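Side-chain contacts in putative enoyl-CoA hydratase/isomerase (Mycobacterium abscessus, PDB 4MI2), which probably isomerises a ring-epoxidised phenylacetyl-CoA in phenylacetate degradation, as a member of the enoyl-CoA hydratase/isomerase (crotonase) family: residues B[9-14]-B[41-46]; B[52-57]-B[209-214]; B[99-104]-B[220-225]; B[125-130]-B[216-221]. One frame throughout, in Å; residues are numbered along the deposited sequence.

Interaction 1 of 4, residues B[9-14]-B[41-46]; sequences VAYSVN and LQALLA
Ala43, on helix 34-49, is the first residue along 41-46 to meet strand 9-13, and two side chains of that strand converge on its methyl group. Val9 touches it lightly, with CG1 4.3 Å from Ala43 CB. Tyr11 comes closer: its ring atom CD1 lies 3.9 Å from Ala43 CB, while CE1 of the same ring stands 3.5 Å from Ala43 O in an oblique approach. With CG anti to the Tyr11 nitrogen (chi1 179°), the ring slants forward in the general direction of both strand and helix, whose axes run 15° apart and 8.9 Å from each other. Leu44 turns away from the strand and packs on Ile21 of strand 18-23 and on helix 87-102. One turn beyond Ala43, Ala46 receives the far end of the tyrosine. Its CB lies 3.7 Å from Tyr11 CZ, and Tyr11 OH reaches to 3.5 Å from Ala46 C. The ring thus spans the two alanines, whose short side chains let it lie close to the helix. A polar tie to the same helix comes from Glu39, whose carboxylate accepts the backbone N-H of Val9. Between the two segments themselves the attraction is van der Waals in nature, so here the strand rests on the helix by shape and apolar contact, and the directed bond to this helix is the one from Val9 N to Glu39.

Interaction 2 of 4, residues B[52-57]-B[209-214]; sequences AVRAVV and GPTAAF
Arg54 grips the start of helix 211-223 through two N-H groups, one directed at Thr211 and the other at Gly209. Arg54 NE donates to Thr211 OG1 at 2.9 Å, almost straight at 170°. From the same edge of the guanidinium, Arg54 NH2 donates to Gly209 O at 3.0 Å and 150°, and both acceptors lie in the guanidinium plane. The arginine chain is bent at its second and third torsions; a nearly eclipsed chi3 of -11° turns NE back so that its N-H faces the threonine hydroxyl, and the two side chains cross at about a right angle. Thr211 OG1 is engaged in both senses: it accepts from Arg54 NE and donates to a water 2.7 Å from OG1. That water in turn donates to Arg54 O, also 2.7 Å away, so Arg54 is linked to the one hydroxyl twice, directly through NE and through the water from its carbonyl. Gly209 O has a further, weak bond from Thr211 N, formed around Pro210, the centre of an inverse gamma turn and the N-cap residue. Pro210 O accepts Phe214 N, 2.9 Å away, in the first helical turn. A second acceptor for Arg54 NH2 is Phe264 O, near the C-terminus. The acceptors named for the guanidinium are a hydroxyl and two carbonyls, all neutral, which implies that directed hydrogen bonds rather than a paired charge fix its orientation here.

Interaction 3 of 4, residues B[99-104]-B[220-225]; sequences ALDAIK and LLRRNA
Arg222 reaches across to Asp101 with a side chain extended from CG to NE, bridging two segments whose closest CA atoms, those of Asp101 and Arg222, are 10.2 Å apart. The close part of the contact is confined to the guanidinium. Its NH1 donates to Asp101 O at 2.8 Å and 150°, lying in the plane of that carbonyl although the oxygen is tilted from the guanidinium plane. The aspartate side chain approaches differently: chi1 of 176° swings the carboxylate beside the Asp101 carbonyl carbon, which sets OD1 over the centre of one guanidinium face, 3.4 Å from Arg222 CZ. Carboxylate and guanidinium are only 21° from parallel. The resulting salt bridge, OD1 to NH1 at 3.4 Å, is one of charge alone, as no N-H points at the oxygen. Arg222 NH2 turns to a water, donating to it at 2.7 Å; this water lies 2.9 Å from Leu100 O and 3.0 Å from Ile103 O, and with other acceptors also near it, its two protons probably cannot serve them all. Away from this grip the contact thins out. Ile103 O stays 4.3 Å from Arg222 NH1, while Ala102 and Lys104 point away and are exposed to solvent. Beyond Arg222, Asn224 and Ala225 turn to Arg158 of the second subunit, and Asp101 packs on Leu229 of the third. A positive group set at the C-terminal end of helix 87-102, where the helix dipole would probably favour it, here joins the core of the crotonase fold to its C-terminal helices, close to the trimer interfaces.

Interaction 4 of 4, residues B[125-130]-B[216-221]; sequences GADIRI and EVKELL
A buried salt bridge between Asp127 and Lys218 ties the residues leading into strand 128-132, in the central sheet, to helix 211-223. Lys218 NZ lies 2.8 Å from Asp127 OD2 and donates to its syn lone pair, on the side of the other carboxylate oxygen. The lysine runs extended from CG to NZ, which lets it span the 8.8 Å between the CA atoms of Asp127 and Lys218. It meets the aspartate at about a right angle, so that the carboxylate also rests on the last methylenes: Lys218 CE is 3.5 Å from Asp127 OD2 and 3.6 Å from Asp127 OD1. In the crotonase fold the parallel strands of the core are followed by C-terminal helices that take part in trimer formation, and here a charged pair links these two parts inside the protein. Both ends have further partners. Lys218 NZ also donates to the carbonyls of Ile103 and Val105, in the connection before strand 107-111, giving the ammonium three oxygen acceptors; such surroundings would probably favour its charged form even though it is buried. Asp127 OD2 additionally accepts the backbone N-H of Val107, which fixes the carboxylate against the neighbouring strand. Along the helix, one residue before the lysine, Val217 packs on Phe169 of the second subunit.

How the interactions relate
Helix 211-223 gives one side to interactions 2, 3 and 4, whose partners succeed one another along it: Arg54 at its start, Asp127 mid-way and Asp101 near its end. Interactions 3 and 4 are closest, with centres about 7 Å apart, and they also meet where Leu100 CD2 packs 3.8 Å from Gly125 CA. Ile103 of interaction 3 touches interaction 2, its CG2 lying 3.9 Å from Val56 CG2, and interaction 1, where its CD1 is 4.0 Å from Leu44 CD2. Interaction 1 lies farther off, its centre about 19 Å from that of interaction 4, though both reach the same sheet. Interactions 2, 3 and 4 all touch the second subunit.

Interaction 1 of 4, residues B[9-14]-B[41-46]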
loop_
_atom_site.group_PDB
_atom_site.type_symbol
_atom_site.label_atom_id
_atom_site.label_comp_id
_atom_site.label_asym_id
_atom_site.label_seq_id
_atom_site.Cartn_x
_atom_site.Cartn_y
_atom_site.Cartn_z
ATOM N N VAL B 9 -23.798 -23.202 -10.407
ATOM C CA VAL B 9 -22.731 -23.129 -9.419
ATOM C C VAL B 9 -22.869 -24.327 -8.478
ATOM O O VAL B 9 -23.928 -24.533 -7.903
ATOM C CB VAL B 9 -22.802 -21.814 -8.615
ATOM C CG1 VAL B 9 -21.725 -21.777 -7.538
ATOM C CG2 VAL B 9 -22.665 -20.613 -9.543
ATOM N N ALA B 10 -21.819 -25.129 -8.342
ATOM C CA ALA B 10 -21.858 -26.287 -7.444
ATOM C C ALA B 10 -21.432 -25.868 -6.047
ATOM O O ALA B 10 -20.470 -25.119 -5.887
ATOM C CB ALA B 10 -20.957 -27.406 -7.953
ATOM N N TYR B 11 -22.157 -26.349 -5.044
ATOM C CA TYR B 11 -21.837 -26.094 -3.650
ATOM C C TYR B 11 -21.831 -27.401 -2.876
ATOM O O TYR B 11 -22.737 -28.224 -3.028
ATOM C CB TYR B 11 -22.864 -25.143 -3.033
ATOM C CG TYR B 11 -22.624 -24.839 -1.572
ATOM C CD1 TYR B 11 -21.655 -23.931 -1.188
ATOM C CD2 TYR B 11 -23.370 -25.461 -0.572
ATOM C CE1 TYR B 11 -21.428 -23.637 0.148
ATOM C CE2 TYR B 11 -23.153 -25.176 0.773
ATOM C CZ TYR B 11 -22.176 -24.258 1.125
ATOM O OH TYR B 11 -21.939 -23.963 2.447
ATOM N N SER B 12 -20.812 -27.586 -2.044
ATOM C CA SER B 12 -20.766 -28.706 -1.100
ATOM C C SER B 12 -19.881 -28.366 0.099
ATOM O O SER B 12 -18.967 -27.548 -0.005
ATOM C CB SER B 12 -20.235 -29.969 -1.786
ATOM O OG SER B 12 -18.904 -29.772 -2.232
ATOM N N VAL B 13 -20.165 -28.989 1.238
ATOM C CA VAL B 13 -19.292 -28.886 2.413
ATOM C C VAL B 13 -18.768 -30.282 2.701
ATOM O O VAL B 13 -19.563 -31.206 2.860
ATOM C CB VAL B 13 -20.044 -28.371 3.659
ATOM C CG1 VAL B 13 -19.085 -28.257 4.846
ATOM C CG2 VAL B 13 -20.724 -27.038 3.371
ATOM N N ASN B 14 -17.446 -30.445 2.764
ATOM C CA ASN B 14 -16.869 -31.777 2.969
ATOM C C ASN B 14 -16.703 -32.152 4.455
ATOM O O ASN B 14 -17.126 -31.421 5.358
ATOM C CB ASN B 14 -15.572 -31.963 2.142
ATOM C CG ASN B 14 -14.329 -31.376 2.799
ATOM O OD1 ASN B 14 -14.371 -30.834 3.900
ATOM N ND2 ASN B 14 -13.202 -31.484 2.102
ATOM N N LEU B 41 -24.521 -16.146 -5.169
ATOM C CA LEU B 41 -24.936 -15.482 -3.932
ATOM C C LEU B 41 -25.405 -16.477 -2.863
ATOM O O LEU B 41 -24.967 -16.400 -1.713
ATOM C CB LEU B 41 -26.035 -14.452 -4.196
ATOM C CG LEU B 41 -26.635 -13.739 -2.971
ATOM C CD1 LEU B 41 -25.555 -12.949 -2.242
ATOM C CD2 LEU B 41 -27.788 -12.819 -3.372
ATOM N N GLN B 42 -26.291 -17.394 -3.243
ATOM C CA GLN B 42 -26.791 -18.419 -2.325
ATOM C C GLN B 42 -25.671 -19.324 -1.783
ATOM O O GLN B 42 -25.672 -19.681 -0.604
ATOM C CB GLN B 42 -27.865 -19.269 -3.016
ATOM N N ALA B 43 -24.718 -19.688 -2.639
ATOM C CA ALA B 43 -23.581 -20.502 -2.206
ATOM C C ALA B 43 -22.702 -19.745 -1.195
ATOM O O ALA B 43 -22.315 -20.313 -0.162
ATOM C CB ALA B 43 -22.752 -20.965 -3.395
ATOM N N LEU B 44 -22.396 -18.480 -1.478
ATOM C CA LEU B 44 -21.608 -17.656 -0.548
ATOM C C LEU B 44 -22.340 -17.406 0.782
ATOM O O LEU B 44 -21.732 -17.462 1.858
ATOM C CB LEU B 44 -21.220 -16.316 -1.192
ATOM C CG LEU B 44 -20.258 -16.397 -2.380
ATOM C CD1 LEU B 44 -20.303 -15.118 -3.205
ATOM C CD2 LEU B 44 -18.832 -16.693 -1.926
ATOM N N LEU B 45 -23.636 -17.135 0.718
ATOM C CA LEU B 45 -24.419 -16.985 1.950
ATOM C C LEU B 45 -24.447 -18.294 2.766
ATOM O O LEU B 45 -24.296 -18.270 3.984
ATOM C CB LEU B 45 -25.836 -16.488 1.648
ATOM C CG LEU B 45 -25.928 -15.045 1.136
ATOM C CD1 LEU B 45 -27.361 -14.698 0.751
ATOM C CD2 LEU B 45 -25.402 -14.057 2.165
ATOM N N ALA B 46 -24.620 -19.430 2.097
ATOM C CA ALA B 46 -24.626 -20.720 2.784
ATOM C C ALA B 46 -23.290 -20.920 3.494
ATOM O O ALA B 46 -23.253 -21.199 4.688
ATOM C CB ALA B 46 -24.889 -21.849 1.804
#

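Interaction 2 of 4, residues B[52-57]-B[209-214]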
loop_
_atom_site.group_PDB
_atom_site.type_symbol
_atom_site.label_atom_id
_atom_site.label_comp_id
_atom_site.label_asym_id
_atom_site.label_seq_id
_atom_site.Cartn_x
_atom_site.Cartn_y
_atom_site.Cartn_z
ATOM N N ALA B 52 -20.293 -25.029 10.677
ATOM C CA ALA B 52 -19.386 -26.150 10.454
ATOM C C ALA B 52 -18.293 -25.808 9.440
ATOM O O ALA B 52 -17.315 -26.535 9.321
ATOM C CB ALA B 52 -20.163 -27.368 9.989
ATOM N N VAL B 53 -18.450 -24.706 8.710
ATOM C CA VAL B 53 -17.487 -24.344 7.669
ATOM C C VAL B 53 -16.234 -23.726 8.300
ATOM O O VAL B 53 -16.338 -22.785 9.081
ATOM C CB VAL B 53 -18.125 -23.385 6.638
ATOM C CG1 VAL B 53 -17.068 -22.759 5.737
ATOM C CG2 VAL B 53 -19.164 -24.133 5.815
ATOM N N ARG B 54 -15.062 -24.272 7.979
ATOM C CA ARG B 54 -13.798 -23.786 8.560
ATOM C C ARG B 54 -12.848 -23.194 7.496
ATOM O O ARG B 54 -11.828 -22.573 7.820
ATOM C CB ARG B 54 -13.117 -24.887 9.409
ATOM C CG ARG B 54 -14.103 -25.773 10.183
ATOM C CD ARG B 54 -13.693 -26.358 11.543
ATOM N NE ARG B 54 -12.290 -26.254 11.955
ATOM C CZ ARG B 54 -11.545 -27.251 12.453
ATOM N NH1 ARG B 54 -12.022 -28.489 12.567
ATOM N NH2 ARG B 54 -10.289 -27.014 12.829
ATOM N N ALA B 55 -13.199 -23.384 6.230
ATOM C CA ALA B 55 -12.495 -22.748 5.112
ATOM C C ALA B 55 -13.346 -22.871 3.860
ATOM O O ALA B 55 -14.221 -23.733 3.778
ATOM C CB ALA B 55 -11.124 -23.380 4.881
ATOM N N VAL B 56 -13.066 -22.003 2.892
ATOM C CA VAL B 56 -13.792 -21.963 1.634
ATOM C C VAL B 56 -12.794 -22.047 0.483
ATOM O O VAL B 56 -11.718 -21.441 0.529
ATOM C CB VAL B 56 -14.612 -20.668 1.508
ATOM C CG1 VAL B 56 -15.308 -20.578 0.157
ATOM C CG2 VAL B 56 -15.623 -20.583 2.634
ATOM N N VAL B 57 -13.149 -22.818 -0.539
ATOM C CA VAL B 57 -12.365 -22.855 -1.757
ATOM C C VAL B 57 -13.277 -22.549 -2.945
ATOM O O VAL B 57 -14.337 -23.159 -3.129
ATOM C CB VAL B 57 -11.557 -24.168 -1.929
ATOM C CG1 VAL B 57 -12.427 -25.403 -1.766
ATOM C CG2 VAL B 57 -10.828 -24.188 -3.271
ATOM N N GLY B 209 -6.963 -26.108 10.898
ATOM C CA GLY B 209 -6.258 -25.169 11.761
ATOM C C GLY B 209 -7.130 -24.486 12.804
ATOM O O GLY B 209 -8.313 -24.797 12.951
ATOM N N PRO B 210 -6.545 -23.532 13.534
ATOM C CA PRO B 210 -7.262 -22.819 14.587
ATOM C C PRO B 210 -8.248 -21.796 14.026
ATOM O O PRO B 210 -7.969 -20.604 13.978
ATOM C CB PRO B 210 -6.135 -22.163 15.391
ATOM C CG PRO B 210 -5.000 -22.023 14.421
ATOM C CD PRO B 210 -5.110 -23.193 13.496
ATOM N N THR B 211 -9.410 -22.289 13.617
ATOM C CA THR B 211 -10.385 -21.507 12.871
ATOM C C THR B 211 -10.796 -20.212 13.580
ATOM O O THR B 211 -10.988 -19.186 12.914
ATOM C CB THR B 211 -11.628 -22.368 12.574
ATOM O OG1 THR B 211 -11.214 -23.574 11.918
ATOM C CG2 THR B 211 -12.651 -21.614 11.679
ATOM N N ALA B 212 -10.927 -20.248 14.910
ATOM C CA ALA B 212 -11.299 -19.050 15.665
ATOM C C ALA B 212 -10.193 -18.005 15.612
ATOM O O ALA B 212 -10.458 -16.815 15.479
ATOM C CB ALA B 212 -11.636 -19.381 17.104
ATOM N N ALA B 213 -8.952 -18.461 15.717
ATOM C CA ALA B 213 -7.809 -17.589 15.570
ATOM C C ALA B 213 -7.745 -17.005 14.157
ATOM O O ALA B 213 -7.511 -15.820 13.987
ATOM C CB ALA B 213 -6.530 -18.344 15.900
ATOM N N PHE B 214 -7.988 -17.831 13.148
ATOM C CA PHE B 214 -7.969 -17.354 11.769
ATOM C C PHE B 214 -9.019 -16.270 11.538
ATOM O O PHE B 214 -8.742 -15.245 10.903
ATOM C CB PHE B 214 -8.177 -18.514 10.781
ATOM C CG PHE B 214 -7.001 -19.456 10.670
ATOM C CD1 PHE B 214 -7.195 -20.761 10.235
ATOM C CD2 PHE B 214 -5.694 -19.038 10.959
ATOM C CE1 PHE B 214 -6.131 -21.640 10.102
ATOM C CE2 PHE B 214 -4.622 -19.921 10.830
ATOM C CZ PHE B 214 -4.844 -21.224 10.405
HETATM O O HOH W 1 -9.976 -22.662 9.724
#

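Interaction 3 of 4, residues B[99-104]-B[220-225]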
loop_
_atom_site.group_PDB
_atom_site.type_symbol
_atom_site.label_atom_id
_atom_site.label_comp_id
_atom_site.label_asym_id
_atom_site.label_seq_id
_atom_site.Cartn_x
_atom_site.Cartn_y
_atom_site.Cartn_z
ATOM N N ALA B 99 -21.430 -10.734 0.421
ATOM C CA ALA B 99 -21.544 -12.092 0.938
ATOM C C ALA B 99 -20.169 -12.749 1.030
ATOM O O ALA B 99 -19.869 -13.440 1.999
ATOM C CB ALA B 99 -22.480 -12.918 0.071
ATOM N N LEU B 100 -19.335 -12.527 0.019
ATOM C CA LEU B 100 -17.957 -12.998 0.051
ATOM C C LEU B 100 -17.216 -12.337 1.221
ATOM O O LEU B 100 -16.594 -13.015 2.040
ATOM C CB LEU B 100 -17.276 -12.716 -1.289
ATOM C CG LEU B 100 -15.805 -13.091 -1.488
ATOM C CD1 LEU B 100 -15.493 -14.525 -1.087
ATOM C CD2 LEU B 100 -15.406 -12.855 -2.941
ATOM N N ASP B 101 -17.339 -11.026 1.340
ATOM C CA ASP B 101 -16.683 -10.301 2.419
ATOM C C ASP B 101 -17.122 -10.780 3.808
ATOM O O ASP B 101 -16.307 -10.840 4.724
ATOM C CB ASP B 101 -16.928 -8.792 2.267
ATOM C CG ASP B 101 -16.353 -7.988 3.419
ATOM O OD1 ASP B 101 -15.118 -7.793 3.452
ATOM O OD2 ASP B 101 -17.154 -7.571 4.288
ATOM N N ALA B 102 -18.396 -11.146 3.945
ATOM C CA ALA B 102 -18.964 -11.590 5.233
ATOM C C ALA B 102 -18.469 -12.956 5.718
ATOM O O ALA B 102 -18.669 -13.297 6.878
ATOM C CB ALA B 102 -20.491 -11.586 5.176
ATOM N N ILE B 103 -17.823 -13.733 4.853
ATOM C CA ILE B 103 -17.252 -15.016 5.268
ATOM C C ILE B 103 -16.115 -14.761 6.259
ATOM O O ILE B 103 -15.136 -14.096 5.931
ATOM C CB ILE B 103 -16.757 -15.851 4.062
ATOM C CG1 ILE B 103 -17.911 -16.104 3.092
ATOM C CG2 ILE B 103 -16.162 -17.182 4.526
ATOM C CD1 ILE B 103 -17.555 -16.963 1.890
ATOM N N LYS B 104 -16.245 -15.286 7.472
ATOM C CA LYS B 104 -15.254 -15.016 8.518
ATOM C C LYS B 104 -14.007 -15.898 8.414
ATOM O O LYS B 104 -12.930 -15.499 8.852
ATOM C CB LYS B 104 -15.884 -15.184 9.898
ATOM C CG LYS B 104 -17.057 -14.253 10.167
ATOM C CD LYS B 104 -17.622 -14.496 11.568
ATOM C CE LYS B 104 -19.149 -14.447 11.604
ATOM N NZ LYS B 104 -19.653 -13.046 11.585
ATOM N N LEU B 220 -9.084 -8.539 12.421
ATOM C CA LEU B 220 -8.103 -7.550 12.877
ATOM C C LEU B 220 -7.433 -6.857 11.700
ATOM O O LEU B 220 -7.336 -5.626 11.683
ATOM C CB LEU B 220 -7.025 -8.176 13.758
ATOM C CG LEU B 220 -7.385 -8.545 15.209
ATOM C CD1 LEU B 220 -6.213 -9.299 15.814
ATOM C CD2 LEU B 220 -7.756 -7.328 16.056
ATOM N N LEU B 221 -6.969 -7.644 10.729
ATOM C CA LEU B 221 -6.339 -7.092 9.522
ATOM C C LEU B 221 -7.253 -6.101 8.799
ATOM O O LEU B 221 -6.819 -5.026 8.393
ATOM C CB LEU B 221 -5.926 -8.208 8.556
ATOM C CG LEU B 221 -4.704 -9.030 8.972
ATOM C CD1 LEU B 221 -4.648 -10.346 8.204
ATOM C CD2 LEU B 221 -3.426 -8.231 8.758
ATOM N N ARG B 222 -8.527 -6.453 8.671
ATOM C CA ARG B 222 -9.487 -5.586 7.979
ATOM C C ARG B 222 -9.839 -4.320 8.768
ATOM O O ARG B 222 -9.896 -3.239 8.210
ATOM C CB ARG B 222 -10.754 -6.366 7.643
ATOM C CG ARG B 222 -10.569 -7.348 6.499
ATOM C CD ARG B 222 -11.726 -8.320 6.467
ATOM N NE ARG B 222 -11.811 -9.072 5.217
ATOM C CZ ARG B 222 -12.831 -9.863 4.889
ATOM N NH1 ARG B 222 -13.856 -10.018 5.723
ATOM N NH2 ARG B 222 -12.826 -10.501 3.724
ATOM N N ARG B 223 -10.066 -4.454 10.065
ATOM C CA ARG B 223 -10.418 -3.297 10.900
ATOM C C ARG B 223 -9.272 -2.287 11.082
ATOM O O ARG B 223 -9.508 -1.073 11.173
ATOM C CB ARG B 223 -10.872 -3.766 12.286
ATOM C CG ARG B 223 -12.214 -4.469 12.318
ATOM C CD ARG B 223 -12.570 -4.810 13.757
ATOM N NE ARG B 223 -13.170 -3.674 14.463
ATOM C CZ ARG B 223 -13.468 -3.656 15.761
ATOM N NH1 ARG B 223 -13.198 -4.709 16.538
ATOM N NH2 ARG B 223 -14.032 -2.572 16.287
ATOM N N ASN B 224 -8.044 -2.798 11.146
ATOM C CA ASN B 224 -6.891 -2.014 11.581
ATOM C C ASN B 224 -6.074 -1.429 10.443
ATOM O O ASN B 224 -5.060 -0.775 10.692
ATOM C CB ASN B 224 -5.984 -2.863 12.487
ATOM C CG ASN B 224 -6.613 -3.145 13.840
ATOM O OD1 ASN B 224 -7.526 -2.443 14.273
ATOM N ND2 ASN B 224 -6.114 -4.169 14.524
ATOM N N ALA B 225 -6.523 -1.658 9.205
ATOM C CA ALA B 225 -5.816 -1.202 7.997
ATOM C C ALA B 225 -5.373 0.251 8.104
ATOM O O ALA B 225 -4.200 0.553 7.893
ATOM C CB ALA B 225 -6.699 -1.392 6.769
HETATM O O HOH W 2 -14.093 -12.909 3.418
#

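Interaction 4 of 4, residues B[125-130]-B[216-221]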
loop_
_atom_site.group_PDB
_atom_site.type_symbol
_atom_site.label_atom_id
_atom_site.label_comp_id
_atom_site.label_asym_id
_atom_site.label_seq_id
_atom_site.Cartn_x
_atom_site.Cartn_y
_atom_site.Cartn_z
ATOM N N GLY B 125 -11.489 -10.799 -3.960
ATOM C CA GLY B 125 -12.161 -10.867 -2.654
ATOM C C GLY B 125 -11.741 -12.057 -1.790
ATOM O O GLY B 125 -12.060 -12.103 -0.603
ATOM N N ALA B 126 -11.037 -13.025 -2.375
ATOM C CA ALA B 126 -10.533 -14.169 -1.603
ATOM C C ALA B 126 -9.317 -13.750 -0.792
ATOM O O ALA B 126 -8.738 -12.701 -1.055
ATOM C CB ALA B 126 -10.185 -15.335 -2.520
ATOM N N ASP B 127 -8.948 -14.561 0.200
ATOM C CA ASP B 127 -7.745 -14.306 1.004
ATOM C C ASP B 127 -6.456 -14.822 0.345
ATOM O O ASP B 127 -5.418 -14.166 0.409
ATOM C CB ASP B 127 -7.898 -14.939 2.386
ATOM C CG ASP B 127 -9.103 -14.411 3.129
ATOM O OD1 ASP B 127 -9.188 -13.177 3.256
ATOM O OD2 ASP B 127 -9.976 -15.213 3.560
ATOM N N ILE B 128 -6.535 -15.998 -0.270
ATOM C CA ILE B 128 -5.372 -16.674 -0.859
ATOM C C ILE B 128 -5.732 -17.026 -2.291
ATOM O O ILE B 128 -6.797 -17.584 -2.547
ATOM C CB ILE B 128 -4.997 -17.978 -0.098
ATOM C CG1 ILE B 128 -4.849 -17.735 1.413
ATOM C CG2 ILE B 128 -3.714 -18.602 -0.660
ATOM C CD1 ILE B 128 -3.648 -16.900 1.806
ATOM N N ARG B 129 -4.835 -16.707 -3.213
ATOM C CA ARG B 129 -5.079 -16.823 -4.648
ATOM C C ARG B 129 -3.994 -17.698 -5.257
ATOM O O ARG B 129 -2.813 -17.365 -5.186
ATOM C CB ARG B 129 -5.051 -15.434 -5.311
ATOM C CG ARG B 129 -6.374 -14.676 -5.272
ATOM C CD ARG B 129 -6.202 -13.199 -5.630
ATOM N NE ARG B 129 -5.426 -12.513 -4.602
ATOM C CZ ARG B 129 -5.909 -12.077 -3.446
ATOM N NH1 ARG B 129 -7.198 -12.190 -3.157
ATOM N NH2 ARG B 129 -5.092 -11.514 -2.579
ATOM N N ILE B 130 -4.407 -18.819 -5.839
ATOM C CA ILE B 130 -3.497 -19.730 -6.520
ATOM C C ILE B 130 -3.786 -19.695 -8.023
ATOM O O ILE B 130 -4.901 -19.972 -8.449
ATOM C CB ILE B 130 -3.681 -21.183 -6.035
ATOM C CG1 ILE B 130 -3.679 -21.278 -4.496
ATOM C CG2 ILE B 130 -2.625 -22.080 -6.656
ATOM C CD1 ILE B 130 -2.356 -20.933 -3.843
ATOM N N GLU B 216 -10.426 -14.294 13.842
ATOM C CA GLU B 216 -10.020 -13.092 14.582
ATOM C C GLU B 216 -8.939 -12.294 13.842
ATOM O O GLU B 216 -9.060 -11.086 13.684
ATOM C CB GLU B 216 -9.511 -13.463 15.986
ATOM C CG GLU B 216 -10.593 -13.984 16.922
ATOM C CD GLU B 216 -11.372 -12.892 17.626
ATOM O OE1 GLU B 216 -11.149 -11.690 17.345
ATOM O OE2 GLU B 216 -12.214 -13.231 18.484
ATOM N N VAL B 217 -7.886 -12.963 13.385
ATOM C CA VAL B 217 -6.787 -12.236 12.748
ATOM C C VAL B 217 -7.232 -11.569 11.423
ATOM O O VAL B 217 -6.848 -10.431 11.122
ATOM C CB VAL B 217 -5.523 -13.125 12.603
ATOM C CG1 VAL B 217 -5.641 -14.113 11.453
ATOM C CG2 VAL B 217 -4.276 -12.267 12.444
ATOM N N LYS B 218 -8.086 -12.255 10.670
ATOM C CA LYS B 218 -8.632 -11.715 9.414
ATOM C C LYS B 218 -9.450 -10.442 9.659
ATOM O O LYS B 218 -9.375 -9.495 8.891
ATOM C CB LYS B 218 -9.472 -12.787 8.714
ATOM C CG LYS B 218 -10.261 -12.340 7.501
ATOM C CD LYS B 218 -10.741 -13.546 6.711
ATOM C CE LYS B 218 -11.825 -13.183 5.714
ATOM N NZ LYS B 218 -12.300 -14.344 4.909
ATOM N N GLU B 219 -10.216 -10.429 10.742
ATOM C CA GLU B 219 -11.016 -9.274 11.111
ATOM C C GLU B 219 -10.120 -8.168 11.673
ATOM O O GLU B 219 -10.368 -6.985 11.431
ATOM C CB GLU B 219 -12.100 -9.690 12.111
ATOM C CG GLU B 219 -13.021 -8.581 12.596
ATOM C CD GLU B 219 -13.919 -7.989 11.522
ATOM O OE1 GLU B 219 -13.917 -8.448 10.356
ATOM O OE2 GLU B 219 -14.645 -7.031 11.859
ATOM N N LEU B 220 -9.084 -8.539 12.421
ATOM C CA LEU B 220 -8.103 -7.550 12.877
ATOM C C LEU B 220 -7.433 -6.857 11.700
ATOM O O LEU B 220 -7.336 -5.626 11.683
ATOM C CB LEU B 220 -7.025 -8.176 13.758
ATOM C CG LEU B 220 -7.385 -8.545 15.209
ATOM C CD1 LEU B 220 -6.213 -9.299 15.814
ATOM C CD2 LEU B 220 -7.756 -7.328 16.056
ATOM N N LEU B 221 -6.969 -7.644 10.729
ATOM C CA LEU B 221 -6.339 -7.092 9.522
ATOM C C LEU B 221 -7.253 -6.101 8.799
ATOM O O LEU B 221 -6.819 -5.026 8.393
ATOM C CB LEU B 221 -5.926 -8.208 8.556
ATOM C CG LEU B 221 -4.704 -9.030 8.972
ATOM C CD1 LEU B 221 -4.648 -10.346 8.204
ATOM C CD2 LEU B 221 -3.426 -8.231 8.758
#